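Local coordinates for hypothetical protein AQ_328 (PDB 1R4V) that is of unknown function but adopts an ancestral histone fold, two repeats in a single chain, and may take part in protein heterodimerization, at residues K62-A67 / F115-E120; L53-A58 / L140-V145; N74-D77 / A82-N85; A58-L63 / S129-I134; K95-Q98 / D103-V106. All coordinates share one frame; numbering follows the deposited sequence. Where two conformers were deposited one is given.

Overall arrangement
From the N terminus, helix 46-62 and the loop after it open three contacts in turn: interaction 2 at 53-58, interaction 4 at 58-63 and interaction 1 at 62-67. Two short loops are then closed, interaction 3 around strand 78-79 and interaction 5 between helices 88-98 and 106-113. The earlier contacts close in reverse order, interaction 1 at 115-120, interaction 4 at 129-134 and interaction 2 at 140-145. Interactions 3 and 5 thus lie in series within interaction 1, which lies within 4 and that within 2; none cross. Interactions 2 and 4 tie helix 46-62 to helix 131-149. Interaction 1 joins the loops beyond, and a probable Asn85 N to Leu63 O hydrogen bond links it to interaction 3.

Interaction 1. Residues K62-A67 / F115-E120; sequences KLFYGA and FIPPVE
One face of the Phe64 ring is occupied by Pro117, whose CB stands 3.5 Å from the Phe64 ring centroid and only 7° off the normal, a well-centred CH-pi contact. Phe115 offers the edge of its own ring to Phe64: Phe115 CZ lies 3.7 Å from Phe64 CE1, and with the planes 42° apart the pair is oblique, neither a stack nor a T. The nitrogen of Pro117 lies over one face of the Phe115 ring, so the proline serves both aromatics.

In this histone fold the contact joins the loop that ends helix 46-62 to the loop that leads into strand 122-123. Phe64 reaches across because its CG is anti to the carbonyl carbon (chi1 -73°), while a type I turn from Lys62 to Tyr65 reverses the backbone at Phe64. The turn runs on into helix 67-73, with Gly66 at the N-cap; its positive phi suits a residue without a side chain.

A flat, apolar ring suits this buried place, and the CB methylene of a proline can sit close over its face. Around the same ring lie Ile79 and Val123, from the two short paired strands, and Tyr131. Opposite Phe64, an inverse gamma turn centred on Pro118, with a weak Val119 N to Pro117 O bond, bends the chain and lets Pro117 and Val119 both point to the ring. Pro118 CD sits 4.1 Å from Phe64 CB, and beta-branched Val119 meets the ring with a single methyl, CG1, 3.9 Å from Phe64 CD2.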
# COMPACT_ATOMS: atom_id res chain seq x y z
N LYS A 62 -4.97 0.28 8.92
CA LYS A 62 -4.67 -0.71 9.97
C LYS A 62 -3.30 -0.54 10.62
O LYS A 62 -3.10 -0.91 11.78
CB LYS A 62 -4.84 -2.13 9.45
CG LYS A 62 -6.28 -2.47 9.29
CD LYS A 62 -6.50 -3.94 8.90
CE LYS A 62 -7.12 -4.72 10.05
NZ LYS A 62 -7.41 -6.14 9.70
N LEU A 63 -2.37 0.09 9.91
CA LEU A 63 -1.08 0.38 10.51
C LEU A 63 -1.16 1.38 11.65
O LEU A 63 -0.24 1.47 12.46
CB LEU A 63 -0.08 0.88 9.46
CG LEU A 63 0.23 -0.10 8.33
CD1 LEU A 63 1.14 0.53 7.30
CD2 LEU A 63 0.81 -1.40 8.83
N PHE A 64 -2.25 2.13 11.73
CA PHE A 64 -2.47 3.08 12.82
C PHE A 64 -3.09 2.45 14.09
O PHE A 64 -3.30 3.13 15.09
CB PHE A 64 -3.26 4.29 12.30
CG PHE A 64 -2.44 5.18 11.42
CD1 PHE A 64 -2.21 4.85 10.08
CD2 PHE A 64 -1.84 6.33 11.93
CE1 PHE A 64 -1.42 5.65 9.28
CE2 PHE A 64 -1.06 7.12 11.11
CZ PHE A 64 -0.85 6.79 9.80
N TYR A 65 -3.36 1.15 14.08
CA TYR A 65 -3.77 0.44 15.30
C TYR A 65 -2.70 0.59 16.39
O TYR A 65 -1.52 0.29 16.18
CB TYR A 65 -3.99 -1.06 15.02
CG TYR A 65 -4.27 -1.88 16.26
CD1 TYR A 65 -5.56 -1.90 16.82
CD2 TYR A 65 -3.27 -2.64 16.87
CE1 TYR A 65 -5.83 -2.66 17.98
CE2 TYR A 65 -3.53 -3.41 18.02
CZ TYR A 65 -4.80 -3.41 18.58
OH TYR A 65 -5.01 -4.20 19.70
N GLY A 66 -3.13 1.07 17.53
CA GLY A 66 -2.25 1.31 18.67
C GLY A 66 -1.38 2.55 18.59
O GLY A 66 -0.73 2.87 19.59
N ALA A 67 -1.41 3.29 17.48
CA ALA A 67 -0.47 4.38 17.27
C ALA A 67 -0.65 5.59 18.20
O ALA A 67 0.33 6.14 18.69
CB ALA A 67 -0.43 4.83 15.83
N PHE A 115 -5.81 9.17 1.26
CA PHE A 115 -5.71 8.47 2.52
C PHE A 115 -5.94 9.40 3.71
O PHE A 115 -5.39 10.49 3.76
CB PHE A 115 -4.33 7.80 2.63
CG PHE A 115 -4.10 7.11 3.94
CD1 PHE A 115 -3.12 7.54 4.81
CD2 PHE A 115 -4.89 6.03 4.30
CE1 PHE A 115 -2.92 6.90 6.02
CE2 PHE A 115 -4.69 5.38 5.51
CZ PHE A 115 -3.70 5.83 6.38
N ILE A 116 -6.78 8.96 4.65
CA ILE A 116 -7.06 9.67 5.91
C ILE A 116 -6.85 8.64 7.01
O ILE A 116 -7.63 7.70 7.14
CB ILE A 116 -8.50 10.19 5.92
CG1 ILE A 116 -8.69 11.19 4.77
CG2 ILE A 116 -8.85 10.83 7.27
CD1 ILE A 116 -10.13 11.44 4.40
N PRO A 117 -5.80 8.75 7.80
CA PRO A 117 -5.61 7.75 8.85
C PRO A 117 -6.73 7.85 9.89
O PRO A 117 -7.22 8.95 10.15
CB PRO A 117 -4.24 8.09 9.42
CG PRO A 117 -3.99 9.47 9.05
CD PRO A 117 -4.72 9.74 7.78
N PRO A 118 -7.14 6.73 10.46
CA PRO A 118 -8.24 6.71 11.43
C PRO A 118 -7.81 7.11 12.84
O PRO A 118 -7.96 6.34 13.79
CB PRO A 118 -8.70 5.25 11.37
CG PRO A 118 -7.44 4.46 11.03
CD PRO A 118 -6.61 5.38 10.19
N VAL A 119 -7.28 8.31 13.00
CA VAL A 119 -6.77 8.80 14.27
C VAL A 119 -7.26 10.22 14.39
O VAL A 119 -7.59 10.85 13.37
CB VAL A 119 -5.23 8.76 14.37
CG1 VAL A 119 -4.75 7.33 14.40
CG2 VAL A 119 -4.56 9.53 13.23
N GLU A 120 -7.31 10.73 15.61
CA GLU A 120 -7.60 12.15 15.83
C GLU A 120 -6.32 12.97 15.93
O GLU A 120 -6.29 14.15 15.57
CB GLU A 120 -8.49 12.32 17.07
CG GLU A 120 -9.93 11.88 16.82
CD GLU A 120 -10.58 12.63 15.66
OE1 GLU A 120 -10.37 13.87 15.58
OE2 GLU A 120 -11.28 12.01 14.82

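Interaction 2. Residues L53-A58 / L140-V145; sequences LNSVKA and LMHADV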
# COMPACT_ATOMS: atom_id res chain seq x y z
N LEU A 53 -5.80 -1.04 -4.88
CA LEU A 53 -5.63 0.22 -4.15
C LEU A 53 -6.56 0.38 -2.95
O LEU A 53 -6.16 0.97 -1.93
CB LEU A 53 -5.78 1.42 -5.10
CG LEU A 53 -4.79 1.52 -6.24
CD1 LEU A 53 -5.14 2.77 -7.08
CD2 LEU A 53 -3.37 1.59 -5.74
N ASN A 54 -7.79 -0.14 -3.03
CA ASN A 54 -8.68 -0.09 -1.88
C ASN A 54 -8.13 -0.97 -0.76
O ASN A 54 -8.24 -0.61 0.40
CB ASN A 54 -10.11 -0.48 -2.22
CG ASN A 54 -10.84 0.61 -2.99
OD1 ASN A 54 -10.46 1.78 -2.98
ND2 ASN A 54 -11.92 0.21 -3.66
N SER A 55 -7.52 -2.10 -1.11
CA SER A 55 -6.91 -3.00 -0.14
C SER A 55 -5.65 -2.37 0.48
O SER A 55 -5.42 -2.48 1.69
CB SER A 55 -6.62 -4.36 -0.78
OG SER A 55 -5.99 -5.22 0.13
N VAL A 56 -4.84 -1.72 -0.34
CA VAL A 56 -3.66 -1.00 0.14
C VAL A 56 -4.08 0.08 1.14
O VAL A 56 -3.52 0.22 2.23
CB VAL A 56 -2.81 -0.44 -1.04
CG1 VAL A 56 -1.75 0.52 -0.55
CG2 VAL A 56 -2.18 -1.59 -1.82
N LYS A 57 -5.10 0.86 0.79
CA LYS A 57 -5.61 1.93 1.63
C LYS A 57 -6.15 1.39 2.94
O LYS A 57 -5.91 1.99 3.99
CB LYS A 57 -6.71 2.68 0.87
CG LYS A 57 -7.40 3.84 1.60
CD LYS A 57 -8.53 4.42 0.69
CE LYS A 57 -9.20 5.61 1.37
NZ LYS A 57 -10.16 6.34 0.48
N ALA A 58 -6.92 0.30 2.89
CA ALA A 58 -7.39 -0.39 4.11
C ALA A 58 -6.26 -0.83 5.06
O ALA A 58 -6.27 -0.55 6.26
CB ALA A 58 -8.28 -1.56 3.74
N LEU A 140 4.10 -3.93 -2.97
CA LEU A 140 4.93 -5.11 -3.21
C LEU A 140 4.45 -6.29 -2.43
O LEU A 140 4.47 -7.40 -2.96
CB LEU A 140 6.39 -4.90 -2.83
CG LEU A 140 7.11 -3.88 -3.71
CD1 LEU A 140 8.56 -3.88 -3.28
CD2 LEU A 140 6.96 -4.17 -5.20
N MSE A 141 4.04 -6.06 -1.19
CA MSE A 141 3.40 -7.11 -0.41
C MSE A 141 2.16 -7.71 -1.07
O MSE A 141 2.04 -8.93 -1.16
CB MSE A 141 3.09 -6.63 0.98
CG MSE A 141 2.47 -7.74 1.75
SE MSE A 141 0.50 -7.52 1.89
CE MSE A 141 0.17 -8.95 3.21
N HIS A 142 1.26 -6.86 -1.54
CA HIS A 142 0.09 -7.31 -2.28
C HIS A 142 0.46 -8.07 -3.55
O HIS A 142 -0.17 -9.06 -3.84
CB HIS A 142 -0.84 -6.15 -2.66
CG HIS A 142 -1.71 -5.71 -1.55
ND1 HIS A 142 -1.24 -4.98 -0.47
CD2 HIS A 142 -3.04 -5.87 -1.34
CE1 HIS A 142 -2.24 -4.71 0.35
NE2 HIS A 142 -3.34 -5.24 -0.15
N ALA A 143 1.48 -7.65 -4.28
CA ALA A 143 1.92 -8.41 -5.47
C ALA A 143 2.34 -9.84 -5.07
O ALA A 143 2.05 -10.79 -5.78
CB ALA A 143 3.06 -7.67 -6.18
N ASP A 144 3.03 -9.97 -3.95
CA ASP A 144 3.51 -11.24 -3.42
C ASP A 144 2.30 -12.13 -3.12
O ASP A 144 2.26 -13.29 -3.50
CB ASP A 144 4.37 -11.03 -2.17
CG ASP A 144 5.02 -12.33 -1.66
OD1 ASP A 144 5.59 -13.10 -2.46
OD2 ASP A 144 5.02 -12.66 -0.45
N VAL A 145 1.28 -11.57 -2.47
CA VAL A 145 0.09 -12.31 -2.11
C VAL A 145 -0.69 -12.68 -3.37
O VAL A 145 -1.16 -13.81 -3.46
CB VAL A 145 -0.77 -11.52 -1.10
CG1 VAL A 145 -2.08 -12.28 -0.80
CG2 VAL A 145 0.05 -11.28 0.18
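Ser55 and His142 meet in the tight part of this contact: Ser55 OG lies in the plane of the imidazole, at its edge, 2.7 Å from His142 NE2 in a short hydrogen bond. Val56 comes at the same ring from another direction. Its CG2 methyl sits over one face, 3.8 Å from His142 ND1 and 18° off the normal through the centroid, giving a CH-pi contact displaced toward the rim. The backbones come to 7.7 Å between Val56 CA and His142 CA, and the imidazole bridges the two helices.

Its torsion explains the reach: chi1 of -79° sets CG anti to the carbonyl carbon and sends the ring toward helix 46-62. Ser55 answers with OG anti to its backbone N (chi1 177°), and its small side chain leaves room for the ring edge. The second nitrogen, His142 ND1, is bonded to Leu138 O one turn back, so both polar atoms of this buried ring have partners and its rotation is fixed.

The sides turned from the contact are more open to solvent: Asn54 and Ala58 are exposed, Lys57 and Asp144 partly so. Lys57 sends NZ to Ile113 O, and Asp144 forms a salt bridge with Lys148.

Within the histone fold, this is one of two places where long helices 46-62 and 131-149 pack, here near the centre of the chain. Ala164 and Val167 of helix 157-168 pack on Ser55 and His142, while helix 29-40 touches Leu53 through Phe29 and Ala143 through Phe36 and Leu40.

Interaction 3. Residues N74-D77 / A82-N85; sequences NGRD and ADLN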
# COMPACT_ATOMS: atom_id res chain seq x y z
N ASN A 74 5.05 7.92 24.70
CA ASN A 74 6.30 8.60 24.36
C ASN A 74 6.30 10.11 24.59
O ASN A 74 7.31 10.77 24.30
CB ASN A 74 6.71 8.25 22.92
CG ASN A 74 7.36 6.86 22.86
OD1 ASN A 74 8.54 6.73 23.16
ND2 ASN A 74 6.58 5.84 22.50
N GLY A 75 5.20 10.67 25.09
CA GLY A 75 5.12 12.07 25.45
C GLY A 75 4.83 12.96 24.26
O GLY A 75 4.90 14.18 24.36
N ARG A 76 4.51 12.35 23.16
CA ARG A 76 4.30 13.03 21.87
C ARG A 76 2.85 13.49 21.75
O ARG A 76 1.92 12.73 22.08
CB ARG A 76 4.59 12.08 20.73
CG ARG A 76 6.07 11.92 20.44
CD ARG A 76 6.32 11.34 19.05
NE ARG A 76 6.26 9.88 19.03
CZ ARG A 76 7.27 9.10 19.43
NH1 ARG A 76 8.40 9.65 19.90
NH2 ARG A 76 7.24 7.77 19.41
N ASP A 77 2.68 14.50 20.91
CA ASP A 77 1.36 14.96 20.52
C ASP A 77 1.10 14.76 19.02
O ASP A 77 0.23 15.39 18.44
CB ASP A 77 1.21 16.42 20.94
CG ASP A 77 -0.25 16.84 21.08
OD1 ASP A 77 -1.14 15.96 21.02
OD2 ASP A 77 -0.60 18.04 21.25
N ALA A 82 7.76 5.32 14.44
CA ALA A 82 8.00 4.38 15.55
C ALA A 82 6.73 3.93 16.26
O ALA A 82 6.74 2.90 16.94
CB ALA A 82 8.88 5.02 16.59
N ASP A 83 5.66 4.72 16.13
CA ASP A 83 4.36 4.44 16.75
C ASP A 83 3.46 3.55 15.91
O ASP A 83 2.43 3.12 16.38
CB ASP A 83 3.60 5.75 17.00
CG ASP A 83 4.36 6.72 17.90
OD1 ASP A 83 5.04 6.25 18.85
OD2 ASP A 83 4.33 7.97 17.73
N LEU A 84 3.77 3.32 14.65
CA LEU A 84 2.91 2.53 13.77
C LEU A 84 3.02 1.04 14.04
O LEU A 84 3.99 0.56 14.63
CB LEU A 84 3.19 2.80 12.31
CG LEU A 84 2.94 4.22 11.80
CD1 LEU A 84 3.05 4.23 10.28
CD2 LEU A 84 1.60 4.78 12.21
N ASN A 85 1.98 0.32 13.60
CA ASN A 85 1.87 -1.11 13.77
C ASN A 85 2.58 -1.86 12.62
O ASN A 85 2.07 -2.89 12.19
CB ASN A 85 0.37 -1.47 13.86
CG ASN A 85 0.10 -2.70 14.69
OD1 ASN A 85 0.54 -2.80 15.82
ND2 ASN A 85 -0.66 -3.64 14.12
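Arg76 and Asp83 form the charged part, a two-pronged salt bridge in which the guanidinium grips the carboxylate side-on. Arg76 NE gives its hydrogen to the syn lone pair of Asp83 OD2 at 3.0 Å, and Arg76 NH2 reaches Asp83 OD1 at 2.7 Å with a nearly straight N-H angle of 166°. Arginine suits the place, its two parallel N-H groups matching both carboxylate oxygens. Both oxygens lie close to the guanidinium plane, yet the two flat groups are twisted by 31°, OD1 being met somewhat out of the carboxylate plane. A bend at chi3 (-85°) turns the arginine's NE edge to the acid.

A further hydrogen bond steadies the acceptor: Asp83 OD2 also takes the backbone N of Ala80. Asn74 comes near the carboxylate, but its ND2 is bonded to Arg70 O.

Van der Waals packing across the contact is slight, Ala82 CB lying 4.3 Å from Arg76 NH2; within segment 74-77 Asn74 CB lies over one face of the guanidinium.

Gly75 takes the positive phi of a Schellman motif that ends helix 67-73. Flanking short strand 78-79, with the acid seven residues after the base, the pair probably corresponds to the characteristic arginine-aspartate salt bridge of histone folds.

Interaction 4. Residues A58-L63 / S129-I134; sequences AAFGKL and SEYRNI
Phe60, from near the end of helix 46-62, meets Tyr131 and Ile134 at the start of helix 131-149. From CB, chi1 of -153° puts CG roughly anti to the backbone N, which lets the ring end approach the other helix although CB itself does not point straight at that segment. CD2 is the first to feel Ile134, at 4.1 Å from CG2; CE2 comes closer, 3.7 Å from that same Ile134 CG2. On the other flank CE1 passes near Tyr131 O. The tip, CZ, lands on the face of the Tyr131 ring, 3.6 Å from Tyr131 CD1. Rings 4.9 Å apart between centroids and turned by 70° make this a T-shaped (edge-to-face) pair, Phe60 providing the edge.

Ile134 CG2 lies over one face of Phe60, 21° off the normal, in a CH-pi contact, and also touches Leu63 CD1 at 3.6 Å, the two side chains running past each other in opposite directions. A branched isoleucine suits the place, since one methyl serves both neighbours. Phe115 stacks on the Phe60 ring.

Away from the contact, Asn133 ND2 gives a nearly straight bond to Glu130 OE1, three residues earlier in the chain.

All four touching residues are buried, and together they form the aromatic and aliphatic seam where the end of one long helix meets the beginning of another in this histone fold.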
# COMPACT_ATOMS: atom_id res chain seq x y z
N ALA A 58 -6.92 0.30 2.89
CA ALA A 58 -7.39 -0.39 4.11
C ALA A 58 -6.26 -0.83 5.06
O ALA A 58 -6.27 -0.55 6.26
CB ALA A 58 -8.28 -1.56 3.74
N ALA A 59 -5.26 -1.51 4.50
CA ALA A 59 -4.10 -1.98 5.21
C ALA A 59 -3.33 -0.82 5.84
O ALA A 59 -2.92 -0.91 7.00
CB ALA A 59 -3.20 -2.78 4.29
N PHE A 60 -3.18 0.28 5.10
CA PHE A 60 -2.49 1.48 5.55
C PHE A 60 -3.19 2.01 6.80
O PHE A 60 -2.54 2.35 7.79
CB PHE A 60 -2.47 2.56 4.44
CG PHE A 60 -1.33 3.53 4.50
CD1 PHE A 60 -0.88 4.11 3.32
CD2 PHE A 60 -0.70 3.89 5.68
CE1 PHE A 60 0.16 5.02 3.33
CE2 PHE A 60 0.34 4.80 5.69
CZ PHE A 60 0.77 5.36 4.52
N GLY A 61 -4.52 2.06 6.78
CA GLY A 61 -5.30 2.49 7.93
C GLY A 61 -5.06 1.59 9.14
O GLY A 61 -4.97 2.08 10.27
N LYS A 62 -4.97 0.28 8.92
CA LYS A 62 -4.67 -0.71 9.97
C LYS A 62 -3.30 -0.54 10.62
O LYS A 62 -3.10 -0.91 11.78
CB LYS A 62 -4.84 -2.13 9.45
CG LYS A 62 -6.28 -2.47 9.29
CD LYS A 62 -6.50 -3.94 8.90
CE LYS A 62 -7.12 -4.72 10.05
NZ LYS A 62 -7.41 -6.14 9.70
N LEU A 63 -2.37 0.09 9.91
CA LEU A 63 -1.08 0.38 10.51
C LEU A 63 -1.16 1.38 11.65
O LEU A 63 -0.24 1.47 12.46
CB LEU A 63 -0.08 0.88 9.46
CG LEU A 63 0.23 -0.10 8.33
CD1 LEU A 63 1.14 0.53 7.30
CD2 LEU A 63 0.81 -1.40 8.83
N SER A 129 6.20 12.22 5.24
CA SER A 129 7.26 12.04 4.24
C SER A 129 7.61 10.60 3.94
O SER A 129 8.17 10.34 2.89
CB SER A 129 8.54 12.74 4.69
OG SER A 129 8.29 14.14 4.73
N GLU A 130 7.30 9.66 4.83
CA GLU A 130 7.53 8.23 4.59
C GLU A 130 6.37 7.50 3.95
O GLU A 130 6.49 6.31 3.72
CB GLU A 130 7.84 7.49 5.91
CG GLU A 130 9.24 7.71 6.44
CD GLU A 130 10.33 7.31 5.45
OE1 GLU A 130 10.29 6.15 4.94
OE2 GLU A 130 11.22 8.15 5.18
N TYR A 131 5.25 8.16 3.71
CA TYR A 131 4.07 7.50 3.19
C TYR A 131 4.32 6.84 1.85
O TYR A 131 3.71 5.81 1.54
CB TYR A 131 2.91 8.48 3.05
CG TYR A 131 2.09 8.78 4.26
CD1 TYR A 131 2.45 8.35 5.55
CD2 TYR A 131 0.90 9.49 4.11
CE1 TYR A 131 1.66 8.65 6.66
CE2 TYR A 131 0.09 9.77 5.21
CZ TYR A 131 0.46 9.35 6.47
OH TYR A 131 -0.37 9.67 7.50
N ARG A 132 5.18 7.42 1.02
CA ARG A 132 5.46 6.79 -0.27
C ARG A 132 6.17 5.44 -0.11
O ARG A 132 5.89 4.49 -0.84
CB ARG A 132 6.21 7.75 -1.20
CG ARG A 132 7.63 8.11 -0.76
CD ARG A 132 8.30 9.12 -1.71
NE ARG A 132 8.06 8.70 -3.09
CZ ARG A 132 8.70 7.69 -3.69
NH1 ARG A 132 8.38 7.40 -4.94
NH2 ARG A 132 9.64 6.99 -3.07
N ASN A 133 7.07 5.33 0.86
CA ASN A 133 7.77 4.08 1.13
C ASN A 133 6.82 3.05 1.74
O ASN A 133 6.88 1.90 1.38
CB ASN A 133 8.98 4.32 2.01
CG ASN A 133 10.00 5.18 1.30
OD1 ASN A 133 10.21 5.04 0.08
ND2 ASN A 133 10.60 6.10 2.03
N ILE A 134 5.95 3.48 2.63
CA ILE A 134 4.97 2.56 3.23
C ILE A 134 4.04 2.00 2.17
O ILE A 134 3.79 0.79 2.12
CB ILE A 134 4.20 3.27 4.33
CG1 ILE A 134 5.17 3.62 5.47
CG2 ILE A 134 3.06 2.39 4.84
CD1 ILE A 134 4.59 4.53 6.54

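Interaction 5. Residues K95-Q98 / D103-V106; sequences KNFQ and DMGV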
# COMPACT_ATOMS: atom_id res chain seq x y z
N LYS A 95 11.69 -1.92 2.65
CA LYS A 95 13.10 -1.86 2.25
C LYS A 95 13.34 -2.27 0.80
O LYS A 95 14.12 -1.62 0.10
CB LYS A 95 13.95 -2.72 3.17
CG LYS A 95 14.19 -2.11 4.54
CD LYS A 95 15.02 -3.06 5.42
CE LYS A 95 14.82 -2.80 6.92
NZ LYS A 95 14.87 -1.35 7.26
N ASN A 96 12.69 -3.35 0.36
CA ASN A 96 12.80 -3.79 -1.03
C ASN A 96 12.25 -2.73 -1.98
O ASN A 96 12.83 -2.52 -3.05
CB ASN A 96 12.06 -5.09 -1.35
CG ASN A 96 12.64 -6.31 -0.65
OD1 ASN A 96 13.77 -6.31 -0.16
ND2 ASN A 96 11.83 -7.37 -0.59
N PHE A 97 11.16 -2.07 -1.60
CA PHE A 97 10.60 -1.00 -2.42
C PHE A 97 11.58 0.16 -2.61
O PHE A 97 11.69 0.70 -3.73
CB PHE A 97 9.28 -0.45 -1.89
CG PHE A 97 8.81 0.78 -2.62
CD1 PHE A 97 8.26 0.67 -3.89
CD2 PHE A 97 8.96 2.05 -2.07
CE1 PHE A 97 7.85 1.81 -4.58
CE2 PHE A 97 8.54 3.18 -2.75
CZ PHE A 97 8.00 3.06 -4.01
N GLN A 98 12.27 0.55 -1.55
CA GLN A 98 13.20 1.67 -1.61
C GLN A 98 14.38 1.41 -2.55
O GLN A 98 14.96 2.35 -3.07
CB GLN A 98 13.69 2.05 -0.20
CG GLN A 98 12.55 2.62 0.65
CD GLN A 98 12.82 2.63 2.16
OE1 GLN A 98 12.38 3.55 2.85
NE2 GLN A 98 13.51 1.62 2.68
N ASP A 103 9.91 4.04 -11.63
CA ASP A 103 8.77 4.72 -11.06
C ASP A 103 7.54 3.85 -11.35
O ASP A 103 7.22 3.65 -12.52
CB ASP A 103 8.67 6.07 -11.72
CG ASP A 103 7.54 6.91 -11.19
OD1 ASP A 103 7.38 8.01 -11.77
OD2 ASP A 103 6.78 6.57 -10.26
N MSE A 104 6.86 3.35 -10.32
CA MSE A 104 5.62 2.57 -10.52
C MSE A 104 4.36 3.35 -10.17
O MSE A 104 3.28 2.78 -10.02
CB MSE A 104 5.68 1.24 -9.79
CG MSE A 104 5.67 1.34 -8.28
SE MSE A 104 5.65 -0.40 -7.30
CE MSE A 104 7.55 -0.85 -7.40
N GLY A 105 4.49 4.66 -10.04
CA GLY A 105 3.37 5.58 -9.89
C GLY A 105 2.99 5.85 -8.44
O GLY A 105 1.93 6.41 -8.19
N VAL A 106 3.83 5.47 -7.49
CA VAL A 106 3.45 5.51 -6.07
C VAL A 106 3.05 6.91 -5.61
O VAL A 106 2.06 7.05 -4.90
CB VAL A 106 4.52 4.87 -5.15
CG1 VAL A 106 4.14 4.99 -3.69
CG2 VAL A 106 4.69 3.39 -5.48
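Phe97 and Met104 are brought together by three torsions. In Phe97, CG stands anti to the backbone N (chi1 172°), aiming the ring at the following loop. Met104, deposited as selenomethionine, places its CG between its backbone N and carbonyl carbon (chi1 68°) and then folds at chi3 (80°), so its end curls round to the ring. Met104 CE arrives in the plane of the phenyl, at its edge, 3.9 Å from Phe97 CE1. The selenium, 5.4 Å from the Phe97 centroid, also lies at the edge, a Met-aromatic contact. A long flexible side chain is well suited to curl this way.

Val106, from the same segment as Met104, approaches Phe97 from the opposite direction, its CG2 3.6 Å from Phe97 CZ and oblique to the ring. In the histone fold this packing closes the loop between helices 88-98 and 106-113, where Leu140 of helix 131-149 touches Phe97 and Leu139 touches Val106.

The loop has its own bracing. Asp103 OD2 accepts the backbone N of Gly105 at 3.0 Å in an Asx turn, approached from above the carboxylate plane, while Asp103 OD1 forms a salt bridge with Lys31. Gly105, at the N-cap of helix 106-113, has a positive phi at which a CB would press against the carbonyl O of Met104.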